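Local coordinates for protein beta-lactamase (Burkholderia cenocepacia, PDB 5E2G) that probably hydrolyses the amide bond of beta-lactam antibiotics to give substituted beta-amino acids, as a class C beta-lactamase, at residues A75-E80 / I250-T255; S64-A69 / L230-A235. All coordinates share one frame; numbering follows the deposited sequence.

Contact 1: A75-E80 / I250-T255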
loop_
_atom_site.group_PDB
_atom_site.type_symbol
_atom_site.label_atom_id
_atom_site.label_comp_id
_atom_site.label_asym_id
_atom_site.label_seq_id
_atom_site.Cartn_x
_atom_site.Cartn_y
_atom_site.Cartn_z
ATOM N N ALA A 75 -5.263 -15.260 5.738
ATOM C CA ALA A 75 -5.921 -16.452 5.212
ATOM C C ALA A 75 -4.931 -17.596 5.035
ATOM O O ALA A 75 -5.213 -18.738 5.412
ATOM C CB ALA A 75 -6.607 -16.127 3.886
ATOM N N GLN A 76 -3.757 -17.307 4.468
ATOM C CA GLN A 76 -2.745 -18.342 4.308
ATOM C C GLN A 76 -2.356 -18.921 5.658
ATOM O O GLN A 76 -2.217 -20.142 5.801
ATOM C CB GLN A 76 -1.528 -17.764 3.580
ATOM C CG GLN A 76 -0.591 -18.795 2.977
ATOM C CD GLN A 76 0.403 -19.330 3.982
ATOM O OE1 GLN A 76 0.769 -18.638 4.932
ATOM N NE2 GLN A 76 0.843 -20.571 3.788
ATOM N N GLU A 77 -2.214 -18.055 6.671
ATOM C CA GLU A 77 -1.812 -18.508 8.001
ATOM C C GLU A 77 -2.864 -19.407 8.625
ATOM O O GLU A 77 -2.533 -20.297 9.417
ATOM C CB GLU A 77 -1.544 -17.315 8.923
ATOM C CG GLU A 77 -0.174 -16.666 8.763
ATOM C CD GLU A 77 0.980 -17.649 8.920
ATOM O OE1 GLU A 77 1.684 -17.887 7.918
ATOM O OE2 GLU A 77 1.170 -18.191 10.035
ATOM N N GLY A 78 -4.129 -19.188 8.301
ATOM C CA GLY A 78 -5.179 -20.036 8.817
ATOM C C GLY A 78 -5.523 -21.223 7.950
ATOM O O GLY A 78 -6.526 -21.897 8.203
ATOM N N GLY A 79 -4.722 -21.499 6.931
ATOM C CA GLY A 79 -4.978 -22.624 6.057
ATOM C C GLY A 79 -6.133 -22.443 5.105
ATOM O O GLY A 79 -6.538 -23.413 4.459
ATOM N N GLU A 80 -6.685 -21.235 4.994
ATOM C CA GLU A 80 -7.829 -21.044 4.118
ATOM C C GLU A 80 -7.415 -20.892 2.670
ATOM O O GLU A 80 -8.248 -21.084 1.778
ATOM C CB GLU A 80 -8.632 -19.843 4.590
ATOM C CG GLU A 80 -8.831 -19.880 6.091
ATOM C CD GLU A 80 -9.788 -18.832 6.582
ATOM O OE1 GLU A 80 -10.951 -18.836 6.125
ATOM O OE2 GLU A 80 -9.375 -18.000 7.422
ATOM N N ILE A 250 1.408 -10.636 9.273
ATOM C CA ILE A 250 1.984 -9.348 8.902
ATOM C C ILE A 250 3.458 -9.499 8.559
ATOM O O ILE A 250 3.935 -8.966 7.550
ATOM C CB ILE A 250 1.773 -8.322 10.028
ATOM C CG1 ILE A 250 0.313 -7.882 10.079
ATOM C CG2 ILE A 250 2.674 -7.119 9.822
ATOM C CD1 ILE A 250 -0.017 -7.050 11.295
ATOM N N GLU A 251 4.206 -10.224 9.391
ATOM C CA GLU A 251 5.634 -10.361 9.121
ATOM C C GLU A 251 5.873 -11.083 7.800
ATOM O O GLU A 251 6.780 -10.723 7.041
ATOM C CB GLU A 251 6.342 -11.084 10.268
ATOM C CG GLU A 251 7.855 -10.942 10.176
ATOM C CD GLU A 251 8.614 -11.641 11.296
ATOM O OE1 GLU A 251 7.987 -12.401 12.066
ATOM O OE2 GLU A 251 9.842 -11.428 11.402
ATOM N N ARG A 252 5.034 -12.071 7.483
ATOM C CA ARG A 252 5.216 -12.867 6.279
ATOM C C ARG A 252 4.982 -12.072 4.999
ATOM O O ARG A 252 5.463 -12.488 3.942
ATOM C CB ARG A 252 4.297 -14.078 6.336
ATOM C CG ARG A 252 4.915 -15.336 5.794
ATOM C CD ARG A 252 4.177 -16.559 6.294
ATOM N NE ARG A 252 4.321 -17.673 5.371
ATOM C CZ ARG A 252 5.257 -18.607 5.472
ATOM N NH1 ARG A 252 5.310 -19.581 4.574
ATOM N NH2 ARG A 252 6.142 -18.569 6.466
ATOM N N THR A 253 4.276 -10.935 5.053
ATOM C CA THR A 253 4.212 -10.072 3.873
ATOM C C THR A 253 5.556 -9.414 3.554
ATOM O O THR A 253 5.665 -8.735 2.525
ATOM C CB THR A 253 3.164 -8.969 4.039
ATOM O OG1 THR A 253 3.662 -7.986 4.952
ATOM C CG2 THR A 253 1.836 -9.528 4.549
ATOM N N HIS A 254 6.562 -9.575 4.415
ATOM C CA HIS A 254 7.906 -9.068 4.164
ATOM C C HIS A 254 8.807 -10.105 3.510
ATOM O O HIS A 254 10.014 -9.870 3.390
ATOM C CB HIS A 254 8.577 -8.605 5.464
ATOM C CG HIS A 254 7.794 -7.595 6.246
ATOM N ND1 HIS A 254 8.239 -7.087 7.446
ATOM C CD2 HIS A 254 6.598 -7.009 6.010
ATOM C CE1 HIS A 254 7.351 -6.233 7.919
ATOM N NE2 HIS A 254 6.344 -6.170 7.068
ATOM N N THR A 255 8.257 -11.255 3.134
ATOM C CA THR A 255 9.020 -12.285 2.443
ATOM C C THR A 255 9.443 -11.778 1.069
ATOM O O THR A 255 8.620 -11.246 0.327
ATOM C CB THR A 255 8.161 -13.546 2.312
ATOM O OG1 THR A 255 7.830 -14.036 3.618
ATOM C CG2 THR A 255 8.882 -14.630 1.522
#
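R252 reaches across to E77 and Q76 with its chain extended from CG to NE. E77 meets it obliquely. OE1 of E77 lies 3.3 Å from CD of R252 and 3.7 Å from NE of R252. The carboxylate and guanidinium planes are turned 50° apart. The oxygen stands well off the guanidinium plane. This is a long salt bridge, an electrostatic attraction without a directed hydrogen bond. E77 gets there through a bent chain, with chi2 at -55° bringing the carboxylate round to R252. Its OE2 also makes a long, weak ion pair with R248. The side chain of Q76 crosses that of R252 at about a right angle, and the amide and guanidinium planes are nearly parallel.

The contact joins the end of helix 64-77 to R252 of helix 244-252, at the protein surface. The first helix closes in a Schellman motif. G79, with positive phi, is its C-prime residue; E80 N bonds to A75 O at 2.9 Å and G79 N to Q76 O at 3.1 Å. Beyond the turn, E80 forms a salt bridge with R245 of the other helix. The chain from R252 makes a type I turn to T255. There OG1 of T255 bonds to R252 O at 2.8 Å, and T255 N shares that oxygen, approaching on the same side of the carbonyl plane.

Contact 2: S64-A69 / L230-A235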
loop_
_atom_site.group_PDB
_atom_site.type_symbol
_atom_site.label_atom_id
_atom_site.label_comp_id
_atom_site.label_asym_id
_atom_site.label_seq_id
_atom_site.Cartn_x
_atom_site.Cartn_y
_atom_site.Cartn_z
ATOM N N SER A 64 -3.227 0.845 -0.324
ATOM C CA SER A 64 -4.322 -0.066 0.004
ATOM C C SER A 64 -3.903 -1.519 -0.165
ATOM O O SER A 64 -4.254 -2.373 0.649
ATOM C CB SER A 64 -5.535 0.227 -0.885
ATOM O OG SER A 64 -5.969 1.568 -0.779
ATOM N N LYS A 65 -3.132 -1.812 -1.210
ATOM C CA LYS A 65 -2.734 -3.183 -1.504
ATOM C C LYS A 65 -1.879 -3.805 -0.401
ATOM O O LYS A 65 -1.801 -5.034 -0.318
ATOM C CB LYS A 65 -1.981 -3.223 -2.828
ATOM C CG LYS A 65 -2.638 -2.439 -3.949
ATOM C CD LYS A 65 -1.661 -2.213 -5.112
ATOM C CE LYS A 65 -2.346 -1.555 -6.320
ATOM N NZ LYS A 65 -1.420 -1.419 -7.483
ATOM N N THR A 66 -1.225 -3.001 0.443
ATOM C CA THR A 66 -0.498 -3.602 1.554
ATOM C C THR A 66 -1.456 -4.217 2.565
ATOM O O THR A 66 -1.128 -5.234 3.182
ATOM C CB THR A 66 0.425 -2.586 2.242
ATOM O OG1 THR A 66 -0.334 -1.521 2.818
ATOM C CG2 THR A 66 1.433 -2.017 1.250
ATOM N N LEU A 67 -2.650 -3.633 2.727
ATOM C CA LEU A 67 -3.623 -4.196 3.658
ATOM C C LEU A 67 -4.294 -5.423 3.069
ATOM O O LEU A 67 -4.528 -6.408 3.778
ATOM C CB LEU A 67 -4.659 -3.136 4.035
ATOM C CG LEU A 67 -4.043 -2.002 4.860
ATOM C CD1 LEU A 67 -4.765 -0.683 4.623
ATOM C CD2 LEU A 67 -4.046 -2.369 6.334
ATOM N N THR A 68 -4.595 -5.379 1.772
ATOM C CA THR A 68 -5.073 -6.565 1.073
ATOM C C THR A 68 -4.076 -7.714 1.188
ATOM O O THR A 68 -4.459 -8.854 1.469
ATOM C CB THR A 68 -5.335 -6.225 -0.391
ATOM O OG1 THR A 68 -6.274 -5.144 -0.467
ATOM C CG2 THR A 68 -5.904 -7.424 -1.116
ATOM N N ALA A 69 -2.787 -7.432 0.973
ATOM C CA ALA A 69 -1.767 -8.467 1.115
ATOM C C ALA A 69 -1.760 -9.049 2.523
ATOM O O ALA A 69 -1.578 -10.257 2.703
ATOM C CB ALA A 69 -0.393 -7.896 0.770
ATOM N N LEU A 230 -0.049 4.908 10.531
ATOM C CA LEU A 230 1.117 4.787 11.395
ATOM C C LEU A 230 1.011 3.557 12.283
ATOM O O LEU A 230 2.000 2.848 12.493
ATOM C CB LEU A 230 1.268 6.051 12.242
ATOM C CG LEU A 230 2.606 6.190 12.964
ATOM C CD1 LEU A 230 3.753 6.127 11.947
ATOM C CD2 LEU A 230 2.632 7.484 13.766
ATOM N N ARG A 231 -0.180 3.293 12.824
ATOM C CA ARG A 231 -0.353 2.129 13.688
ATOM C C ARG A 231 -0.097 0.840 12.917
ATOM O O ARG A 231 0.473 -0.113 13.455
ATOM C CB ARG A 231 -1.750 2.149 14.302
ATOM C CG ARG A 231 -1.934 1.163 15.424
ATOM C CD ARG A 231 -3.204 1.427 16.220
ATOM N NE ARG A 231 -3.360 0.445 17.294
ATOM C CZ ARG A 231 -2.740 0.516 18.468
ATOM N NH1 ARG A 231 -1.928 1.524 18.728
ATOM N NH2 ARG A 231 -2.930 -0.421 19.384
ATOM N N PHE A 232 -0.494 0.806 11.643
ATOM C CA PHE A 232 -0.171 -0.323 10.775
ATOM C C PHE A 232 1.341 -0.489 10.621
ATOM O O PHE A 232 1.867 -1.604 10.721
ATOM C CB PHE A 232 -0.853 -0.111 9.427
ATOM C CG PHE A 232 -0.725 -1.266 8.464
ATOM C CD1 PHE A 232 -0.974 -2.568 8.864
ATOM C CD2 PHE A 232 -0.415 -1.032 7.137
ATOM C CE1 PHE A 232 -0.875 -3.626 7.966
ATOM C CE2 PHE A 232 -0.314 -2.089 6.226
ATOM C CZ PHE A 232 -0.548 -3.384 6.646
ATOM N N VAL A 233 2.059 0.617 10.405
ATOM C CA VAL A 233 3.521 0.577 10.337
ATOM C C VAL A 233 4.105 0.015 11.627
ATOM O O VAL A 233 5.028 -0.806 11.600
ATOM C CB VAL A 233 4.073 1.982 10.024
ATOM C CG1 VAL A 233 5.585 2.044 10.234
ATOM C CG2 VAL A 233 3.705 2.385 8.601
ATOM N N GLN A 234 3.565 0.427 12.774
ATOM C CA GLN A 234 4.022 -0.142 14.038
ATOM C C GLN A 234 3.774 -1.638 14.080
ATOM O O GLN A 234 4.645 -2.403 14.509
ATOM C CB GLN A 234 3.323 0.528 15.221
ATOM C CG GLN A 234 3.616 1.999 15.404
ATOM C CD GLN A 234 2.908 2.564 16.622
ATOM O OE1 GLN A 234 1.810 3.110 16.516
ATOM N NE2 GLN A 234 3.529 2.423 17.790
ATOM N N ALA A 235 2.592 -2.071 13.637
ATOM C CA ALA A 235 2.284 -3.498 13.600
ATOM C C ALA A 235 3.259 -4.251 12.696
ATOM O O ALA A 235 3.678 -5.371 13.016
ATOM C CB ALA A 235 0.842 -3.708 13.146
#
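L67 and F232 make the apolar part of this contact. CD2 of L67 stands over the centre of the F232 ring, 3.6 Å from the centroid and 10° off the ring normal. This is a CH-pi contact made by one methyl group. The same CD2 is 3.7 Å from CZ of F232, and CG of L67 is 4.0 Å from CE2 of F232. The two side chains lie alongside each other and run antiparallel. F232 holds CG anti to its backbone N (chi1 -174°), which sends the ring out from its helix towards helix 64-77. On helix 168-180, M172 and L176 also touch L67.

Both segments are helical, and all three touching residues are buried. Helix 64-77 carries K65, the lysine of an SxxK pattern that begins at S62. Such a pattern at a helix start fits the serine beta-lactamase fold, where it would supply the nucleophile and a catalytic lysine. K65 NZ makes weak hydrogen bonds to S62 OG and N150 OD1. T66 and L67 directly follow K65, but they meet helix 226-235 and the lysine side chain does not.

T66 brings a polar atom to the ring. Its OG1 lies at the ring edge, near the plane, 3.5 Å from CE2 of F232. This is van der Waals contact. With chi1 at 63°, the hydroxyl can touch the ring edge and still hydrogen-bond to V63 O, one turn back. T66 O is 4.0 Å from CZ of F232 and accepts a hydrogen bond from T70 OG1.

How the contacts relate
Contacts 1 and 2 share helix 64-77. Contact 2 uses its beginning and contact 1 its end, and their centres are about 13 Å apart. Their partners, helices 226-235 and 244-252, follow each other in the chain. The two contacts also touch: I250 CG2 packs on A235 O at 3.8 Å, and T253 CG2 on A69 O at 3.9 Å. Contact 2 is buried, its centre about 7 Å from the centre of the chain. Its segment 64-69 carries K65 of the probable SxxK active-site pattern, one residue before T66, but the lysine side chain takes no part in the contact. Contact 1 lies at the surface, its centre about 16 Å from that of the chain.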